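Local coordinates for protein peptide chain release factor subunit 1 (Aeropyrum pernix, PDB 3AGK) that probably directs translation termination, releasing the finished polypeptide in response to the stop codons UAA, UAG and UGA as an archaeal member of the eRF1 family, at residues A[15-18]-A[19-23]; A[271-274]-A[275-278]; A[308-312]-A[313-317]; A[326-329]-A[330-334]. One frame throughout, in Å; residues are numbered along the deposited sequence.

Contact 1: A[15-18]-A[19-23]; sequences RELA and RLLKE
Leu17 and Leu21 both depart from staggered geometry, with chi1 at -143° in the first and -112° in the second, and these turns set one methyl of each against the other a helical turn apart. The touching pair is Leu17 CD2 and Leu21 CD1, 4.0 Å apart; the two isobutyl groups cross at a slant and meet through one methyl each. Leu21 also rests on the backbone of the preceding turn: its CB lies 3.3 Å from Leu17 O, and its CG and both methyls gather round that same carbonyl. Ordinary i to i+4 bonds of helix 14-24 fix the spacing. Leu20 N reaches Glu16 O at 3.0 Å in an almost straight bond (168°), Leu21 N approaches Leu17 O more closely, at 2.8 Å, but less directly, and Lys22 N donates to Ala18 O at 3.0 Å. Upstream, Glu16 OE1 accepts the N-H of Ser13, as in one half of a capping box. With an alanine at Leu21, Leu17 CD2 would probably be left without its mate one turn on, and a gap would be likely to open against Val137. Leu17 and Leu20 both pack on Phe111, and Leu20 also on Phe109, in strand 107-111, which the Cys97-Cys108 disulfide ties to strand 93-98. Arg15, Glu16, Arg19 and Lys22 are exposed. The helix is therefore amphipathic: its leucines pack on the sheet and on Val137 through apolar contacts, and its charged side chains lie on the exposed side, Glu16 turned back to the start of the helix.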
# COMPACT_ATOMS: atom_id res chain seq x y z
N ARG A 15 15.63 -2.14 -1.86
CA ARG A 15 15.76 -0.77 -1.38
C ARG A 15 15.81 0.22 -2.56
O ARG A 15 15.19 1.28 -2.52
CB ARG A 15 16.97 -0.61 -0.46
CG ARG A 15 18.32 -0.73 -1.16
CD ARG A 15 19.45 -0.18 -0.30
NE ARG A 15 19.53 -0.85 0.99
CZ ARG A 15 20.31 -1.90 1.23
NH1 ARG A 15 20.33 -2.45 2.44
NH2 ARG A 15 21.08 -2.39 0.27
N GLU A 16 16.54 -0.13 -3.61
CA GLU A 16 16.55 0.73 -4.79
C GLU A 16 15.27 0.59 -5.62
O GLU A 16 14.79 1.56 -6.19
CB GLU A 16 17.82 0.51 -5.62
CG GLU A 16 18.38 -0.89 -5.57
CD GLU A 16 19.89 -0.92 -5.81
OE1 GLU A 16 20.49 -2.01 -5.76
OE2 GLU A 16 20.47 0.16 -6.03
N LEU A 17 14.72 -0.61 -5.68
CA LEU A 17 13.50 -0.84 -6.44
C LEU A 17 12.39 0.12 -6.00
O LEU A 17 11.67 0.68 -6.82
CB LEU A 17 13.02 -2.29 -6.29
CG LEU A 17 12.39 -3.00 -7.50
CD1 LEU A 17 11.40 -4.05 -7.03
CD2 LEU A 17 11.74 -2.06 -8.56
N ALA A 18 12.27 0.30 -4.68
CA ALA A 18 11.23 1.15 -4.10
C ALA A 18 11.45 2.63 -4.40
O ALA A 18 10.51 3.35 -4.73
CB ALA A 18 11.14 0.94 -2.61
N ARG A 19 12.70 3.08 -4.24
CA ARG A 19 13.05 4.43 -4.63
C ARG A 19 12.58 4.70 -6.06
O ARG A 19 11.96 5.72 -6.35
CB ARG A 19 14.57 4.61 -4.54
CG ARG A 19 15.05 6.04 -4.76
CD ARG A 19 16.53 6.16 -4.47
NE ARG A 19 16.93 7.54 -4.22
CZ ARG A 19 18.07 8.08 -4.64
NH1 ARG A 19 18.93 7.35 -5.35
NH2 ARG A 19 18.34 9.35 -4.37
N LEU A 20 12.92 3.77 -6.96
CA LEU A 20 12.56 3.85 -8.37
C LEU A 20 11.05 3.85 -8.52
O LEU A 20 10.48 4.63 -9.29
CB LEU A 20 13.16 2.65 -9.10
CG LEU A 20 13.02 2.55 -10.62
CD1 LEU A 20 13.75 3.69 -11.33
CD2 LEU A 20 13.56 1.21 -11.07
N LEU A 21 10.40 2.97 -7.76
CA LEU A 21 8.94 2.82 -7.80
C LEU A 21 8.22 4.13 -7.51
O LEU A 21 7.24 4.46 -8.16
CB LEU A 21 8.50 1.74 -6.81
CG LEU A 21 7.93 0.46 -7.40
CD1 LEU A 21 8.48 0.19 -8.78
CD2 LEU A 21 8.18 -0.73 -6.48
N LYS A 22 8.73 4.88 -6.54
CA LYS A 22 8.13 6.16 -6.19
C LYS A 22 8.16 7.13 -7.36
O LYS A 22 7.33 8.03 -7.45
CB LYS A 22 8.84 6.77 -4.97
CG LYS A 22 8.44 8.20 -4.66
CD LYS A 22 8.02 8.39 -3.20
CE LYS A 22 9.15 8.05 -2.22
NZ LYS A 22 9.24 6.60 -1.91
N GLU A 23 9.11 6.94 -8.27
CA GLU A 23 9.24 7.85 -9.40
C GLU A 23 8.64 7.26 -10.68
O GLU A 23 8.19 8.00 -11.57
CB GLU A 23 10.70 8.24 -9.60
CG GLU A 23 10.89 9.67 -10.05
CD GLU A 23 11.18 9.76 -11.53
OE1 GLU A 23 11.23 10.89 -12.06
OE2 GLU A 23 11.38 8.70 -12.16

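Contact 2: A[271-274]-A[275-278]; sequences EKVV and EAQM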
# COMPACT_ATOMS: atom_id res chain seq x y z
N GLU A 271 -5.39 -5.93 20.21
CA GLU A 271 -4.06 -5.84 20.82
C GLU A 271 -3.19 -7.09 20.62
O GLU A 271 -1.97 -7.04 20.74
CB GLU A 271 -4.17 -5.42 22.28
CG GLU A 271 -4.27 -3.90 22.44
CD GLU A 271 -5.35 -3.45 23.40
OE1 GLU A 271 -5.11 -2.46 24.13
OE2 GLU A 271 -6.44 -4.07 23.42
N LYS A 272 -3.82 -8.21 20.27
CA LYS A 272 -3.07 -9.45 20.08
C LYS A 272 -2.52 -9.63 18.66
O LYS A 272 -1.77 -10.58 18.40
CB LYS A 272 -3.87 -10.68 20.53
CG LYS A 272 -3.88 -10.89 22.05
CD LYS A 272 -2.47 -10.75 22.63
CE LYS A 272 -2.40 -11.14 24.11
NZ LYS A 272 -1.77 -12.49 24.33
N VAL A 273 -2.86 -8.74 17.74
CA VAL A 273 -2.29 -8.83 16.40
C VAL A 273 -1.06 -7.94 16.22
O VAL A 273 -1.12 -6.72 16.36
CB VAL A 273 -3.35 -8.71 15.25
CG1 VAL A 273 -4.69 -8.25 15.78
CG2 VAL A 273 -2.84 -7.87 14.07
N VAL A 274 0.07 -8.58 15.92
CA VAL A 274 1.39 -7.95 15.95
C VAL A 274 1.58 -6.96 14.80
O VAL A 274 2.20 -5.91 14.97
CB VAL A 274 2.49 -9.00 15.83
CG1 VAL A 274 3.83 -8.34 15.60
CG2 VAL A 274 2.53 -9.87 17.06
N GLU A 275 1.05 -7.33 13.63
CA GLU A 275 1.16 -6.52 12.43
C GLU A 275 0.43 -5.18 12.58
O GLU A 275 0.52 -4.30 11.74
CB GLU A 275 0.61 -7.29 11.22
CG GLU A 275 1.41 -8.52 10.81
CD GLU A 275 1.12 -9.74 11.68
OE1 GLU A 275 0.28 -9.64 12.60
OE2 GLU A 275 1.73 -10.79 11.44
N ALA A 276 -0.32 -5.04 13.67
CA ALA A 276 -1.05 -3.80 13.93
C ALA A 276 -0.32 -2.85 14.89
O ALA A 276 -0.82 -1.77 15.18
CB ALA A 276 -2.43 -4.13 14.47
N GLN A 277 0.86 -3.24 15.38
CA GLN A 277 1.56 -2.41 16.38
C GLN A 277 2.06 -1.09 15.81
O GLN A 277 2.01 -0.04 16.47
CB GLN A 277 2.70 -3.19 17.04
CG GLN A 277 3.19 -2.55 18.34
CD GLN A 277 2.05 -2.36 19.34
OE1 GLN A 277 1.32 -3.31 19.64
NE2 GLN A 277 1.89 -1.14 19.82
N MET A 278 2.54 -1.12 14.58
CA MET A 278 3.07 0.08 13.97
C MET A 278 1.99 1.17 13.88
O MET A 278 2.25 2.34 14.14
CB MET A 278 3.66 -0.23 12.61
CG MET A 278 4.36 0.93 11.97
SD MET A 278 5.19 0.45 10.44
CE MET A 278 5.09 1.98 9.54
O HOH W 1 3.35 -3.60 13.15
O HOH W 2 0.23 -11.60 15.23
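Val273 and Ala276 place their methyls side by side, Val273 CG2 lying 3.8 Å from Ala276 CB, and the carboxylate of Glu275 comes up to the same valine branch, with OE1 3.9 Å from Val273 CG2. Glu275 gets there by folding back: CG stands anti to the carbonyl carbon (chi1 -66°) and the chain bends at chi2 (80°), returning the acid group alongside the backbone it has just left. A water joins the two parts, taking the N-H of Val274 (N to water, 3.1 Å) and donating to Glu275 OE1. The backbone here is wound as a short 3-10 turn with i to i+3 bonds. Ala276 N donates to Val273 O at 3.3 Å, and Gln277 N to Val274 O at 3.0 Å; in each case the donor sits well above the carbonyl plane. Val274 O has a second partner, a water that donates to it at 3.2 Å and accepts from Met278 N at 3.0 Å. Solvent thus stands where a direct i to i+4 bond would close a regular helix, just as helix 277-294 begins. Val273 O is also held by Arg280 NH2, and Gln277 NE2 by Asp281 OD1. Val273 packs on Ile143 and Ile223, which fastens the turn to strands 142-149 and 219-226, and Glu275 packs on Lys220. The chemistry is that of a helix start completed by water: one water links two main-chain groups, the other a main-chain N-H to a carboxylate, and this donated bond, with the helix start nearby, may favour the anionic form of Glu275.

Contact 3: A[308-312]-A[313-317]; sequences EAALE and MGAVK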
# COMPACT_ATOMS: atom_id res chain seq x y z
N GLU A 308 15.11 21.24 16.52
CA GLU A 308 16.56 21.14 16.41
C GLU A 308 17.26 21.13 17.77
O GLU A 308 17.92 20.16 18.13
CB GLU A 308 17.12 22.29 15.57
CG GLU A 308 17.23 21.98 14.09
CD GLU A 308 18.61 21.49 13.70
OE1 GLU A 308 18.81 20.25 13.63
OE2 GLU A 308 19.49 22.34 13.45
N ALA A 309 17.10 22.22 18.52
CA ALA A 309 17.76 22.38 19.81
C ALA A 309 17.37 21.28 20.79
O ALA A 309 18.21 20.77 21.53
CB ALA A 309 17.47 23.75 20.40
N ALA A 310 16.09 20.90 20.79
CA ALA A 310 15.66 19.79 21.65
C ALA A 310 16.39 18.50 21.29
O ALA A 310 16.85 17.77 22.18
CB ALA A 310 14.15 19.59 21.57
N LEU A 311 16.51 18.24 19.99
CA LEU A 311 17.16 17.03 19.50
C LEU A 311 18.64 17.05 19.88
O LEU A 311 19.24 16.01 20.16
CB LEU A 311 17.04 16.96 17.97
CG LEU A 311 16.31 15.81 17.27
CD1 LEU A 311 15.37 14.98 18.16
CD2 LEU A 311 15.56 16.36 16.06
N GLU A 312 19.21 18.25 19.87
CA GLU A 312 20.64 18.47 20.07
C GLU A 312 21.08 18.07 21.48
O GLU A 312 22.25 17.71 21.71
CB GLU A 312 20.95 19.96 19.84
CG GLU A 312 22.13 20.26 18.92
CD GLU A 312 21.75 20.23 17.44
OE1 GLU A 312 21.41 21.30 16.90
OE2 GLU A 312 21.81 19.14 16.83
N MET A 313 20.16 18.15 22.43
CA MET A 313 20.49 17.80 23.80
C MET A 313 19.81 16.49 24.22
O MET A 313 19.64 16.21 25.41
CB MET A 313 20.15 18.95 24.76
CG MET A 313 18.68 19.27 24.89
SD MET A 313 18.49 20.93 25.56
CE MET A 313 16.85 20.84 26.26
N GLY A 314 19.45 15.69 23.22
CA GLY A 314 18.80 14.42 23.48
C GLY A 314 17.56 14.51 24.35
O GLY A 314 17.22 13.56 25.05
N ALA A 315 16.86 15.65 24.27
CA ALA A 315 15.64 15.89 25.04
C ALA A 315 14.36 15.28 24.44
O ALA A 315 13.32 15.21 25.11
CB ALA A 315 15.45 17.38 25.23
N VAL A 316 14.42 14.82 23.19
CA VAL A 316 13.22 14.32 22.52
C VAL A 316 13.07 12.79 22.60
O VAL A 316 13.91 12.06 22.11
CB VAL A 316 13.19 14.73 21.02
CG1 VAL A 316 11.84 14.34 20.37
CG2 VAL A 316 13.47 16.21 20.88
N LYS A 317 11.99 12.30 23.19
CA LYS A 317 11.77 10.85 23.17
C LYS A 317 11.15 10.36 21.86
O LYS A 317 11.55 9.32 21.33
CB LYS A 317 11.00 10.32 24.39
CG LYS A 317 9.53 10.60 24.40
CD LYS A 317 8.86 9.75 25.47
CE LYS A 317 7.35 9.86 25.38
NZ LYS A 317 6.66 8.70 26.02
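Helix 304-312 ends in a Schellman motif: Ala315 N reaches back to Ala310 O at 3.0 Å, Gly314 N bonds to Leu311 O at 3.1 Å, and Gly314, the C-prime residue, takes a positive phi of 54°. Inside this turn Val316 CG2 fits against two side chains at once, 3.5 Å from Ala310 CB and 3.5 Å from Leu311 CD1. With CG1 anti to the backbone N (chi1 -173°), CG2 stands beside the N and is the branch turned to the helix. The looser pair Ala310 CB and Ala315 CB, 4.5 Å apart, is the apolar contact that commonly accompanies such a helix end. On the outer side Met313 holds CG between its backbone N and carbonyl carbon (chi1 66°), which turns the side chain back along the helix end and brings CG within 3.6 Å of Ala310 O. Met313 N makes only weak bonds, to Ala309 O and Ala310 O. The reversal delivers the chain directly into strand 316-322. Arg367 binds the Gly314 carbonyl, and the turn sits between helix 328-335, where Leu311 packs on Trp331, and the sheet, where Ala310 and Val316 pack on Leu366 of strand 362-366.

Contact 4: A[326-329]-A[330-334]; sequences EDLE and EWVEK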
# COMPACT_ATOMS: atom_id res chain seq x y z
N GLU A 326 9.08 17.39 2.79
CA GLU A 326 10.17 17.09 1.88
C GLU A 326 11.44 16.78 2.65
O GLU A 326 12.19 15.88 2.28
CB GLU A 326 10.35 18.23 0.89
CG GLU A 326 9.05 18.54 0.15
CD GLU A 326 9.21 19.61 -0.91
OE1 GLU A 326 8.22 19.89 -1.62
OE2 GLU A 326 10.31 20.17 -1.02
N ASP A 327 11.68 17.51 3.74
CA ASP A 327 12.85 17.27 4.58
C ASP A 327 12.71 16.05 5.49
O ASP A 327 13.53 15.82 6.38
CB ASP A 327 13.18 18.52 5.41
CG ASP A 327 12.04 18.92 6.34
OD1 ASP A 327 11.16 18.08 6.62
OD2 ASP A 327 12.01 20.08 6.78
N LEU A 328 11.66 15.26 5.27
CA LEU A 328 11.38 14.11 6.15
C LEU A 328 12.63 13.33 6.58
O LEU A 328 12.86 13.11 7.78
CB LEU A 328 10.37 13.17 5.49
CG LEU A 328 9.63 12.15 6.37
CD1 LEU A 328 8.47 11.55 5.59
CD2 LEU A 328 10.55 11.05 6.87
N GLU A 329 13.43 12.91 5.62
CA GLU A 329 14.53 12.01 5.94
C GLU A 329 15.61 12.71 6.75
O GLU A 329 16.28 12.09 7.57
CB GLU A 329 15.12 11.38 4.67
CG GLU A 329 15.85 10.08 4.94
CD GLU A 329 14.94 8.99 5.51
OE1 GLU A 329 13.70 9.07 5.29
OE2 GLU A 329 15.46 8.06 6.16
N GLU A 330 15.76 14.01 6.52
CA GLU A 330 16.73 14.79 7.28
C GLU A 330 16.42 14.71 8.76
O GLU A 330 17.30 14.40 9.56
CB GLU A 330 16.75 16.24 6.81
CG GLU A 330 17.39 16.40 5.45
CD GLU A 330 17.40 17.84 4.99
OE1 GLU A 330 17.37 18.07 3.76
OE2 GLU A 330 17.42 18.74 5.86
N TRP A 331 15.17 14.98 9.11
CA TRP A 331 14.74 14.83 10.50
C TRP A 331 14.90 13.40 11.02
O TRP A 331 15.16 13.20 12.21
CB TRP A 331 13.31 15.32 10.67
CG TRP A 331 13.22 16.79 10.46
CD1 TRP A 331 12.77 17.43 9.35
CD2 TRP A 331 13.63 17.80 11.38
NE1 TRP A 331 12.86 18.79 9.52
CE2 TRP A 331 13.39 19.04 10.76
CE3 TRP A 331 14.18 17.78 12.67
CZ2 TRP A 331 13.67 20.25 11.39
CZ3 TRP A 331 14.45 18.97 13.29
CH2 TRP A 331 14.20 20.20 12.65
N VAL A 332 14.76 12.41 10.14
CA VAL A 332 14.99 11.02 10.53
C VAL A 332 16.44 10.79 10.93
O VAL A 332 16.73 10.23 11.99
CB VAL A 332 14.61 10.04 9.40
CG1 VAL A 332 15.13 8.65 9.72
CG2 VAL A 332 13.10 10.01 9.22
N GLU A 333 17.36 11.23 10.08
CA GLU A 333 18.78 11.14 10.39
C GLU A 333 19.04 11.82 11.73
O GLU A 333 19.62 11.22 12.64
CB GLU A 333 19.61 11.79 9.29
CG GLU A 333 21.10 11.97 9.61
CD GLU A 333 21.89 10.67 9.54
OE1 GLU A 333 21.27 9.60 9.35
OE2 GLU A 333 23.13 10.72 9.67
N LYS A 334 18.61 13.07 11.84
CA LYS A 334 18.80 13.84 13.06
C LYS A 334 18.23 13.11 14.28
O LYS A 334 18.77 13.20 15.38
CB LYS A 334 18.17 15.24 12.92
CG LYS A 334 18.64 16.00 11.66
CD LYS A 334 17.94 17.36 11.48
CE LYS A 334 18.16 17.95 10.08
NZ LYS A 334 17.33 19.16 9.84
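Asp327 and Trp331 meet at the start of helix 328-335, the crossover helix of a beta-alpha-beta unit between strands 316-322 and 341-345, with Asp327 at the N-cap position. Among the polar contacts, Trp331 NE1 donates to Asp327 OD2 at 3.1 Å (151°). Asp327 CG and OD2 lie at the indole edge, in or near the ring plane, while the carboxylate plane itself stands 79° from the ring; the N-H meets OD2 from above the carboxylate plane. In Asp327, CG stands between the backbone N and the carbonyl carbon (chi1 60°), which points the carboxylate at the edge of the indole one turn on. Its OD2 also forms a salt bridge with Arg325, and its main-chain O accepts Trp331 N at 3.3 Å, so both backbone and side chain grip the tryptophan. A leucine at Asp327 would probably leave the indole N-H without its acceptor and Arg325 without this carboxylate. Farther along, Val332 N bonds to Leu328 O and Glu333 N to Glu329 O. Apolar packing comes from Leu328 CD2 against Val332 CG2, 3.6 Å apart, with Leu328 and Trp331 both leaning on Ile321 of the sheet. Glu329 OE2, 3.6 Å from Val332 CG1, is a carboxylate oxygen resting against a methyl. The charged contacts are slacker: Glu330 OE2 and Lys334 NZ make a long salt bridge, and Lys334 NZ stands over the centre of the Trp331 ring, 4.0 Å above its plane.

In the fold
Contacts 1 and 3 are partly buried, whereas contacts 2 and 4 are surface contacts, though each buries one residue, Ala276 and Trp331. In contacts 1 and 3, aliphatic methyls meet against a sheet; in contact 2 water bridges complete a helix start, and in contact 4 an acid, an indole and a lysine share the work. Contacts 3 and 4 lie in the same domain, the helix of contact 3 leading into the first strand of the beta-alpha-beta unit whose helix holds contact 4. They touch: Leu311 CD2 lies 3.9 Å from Trp331 CE3. Contact 1 stands apart on the first domain's sheet, its nearest atoms about 9 Å from contact 4. Contact 2 touches none of the others.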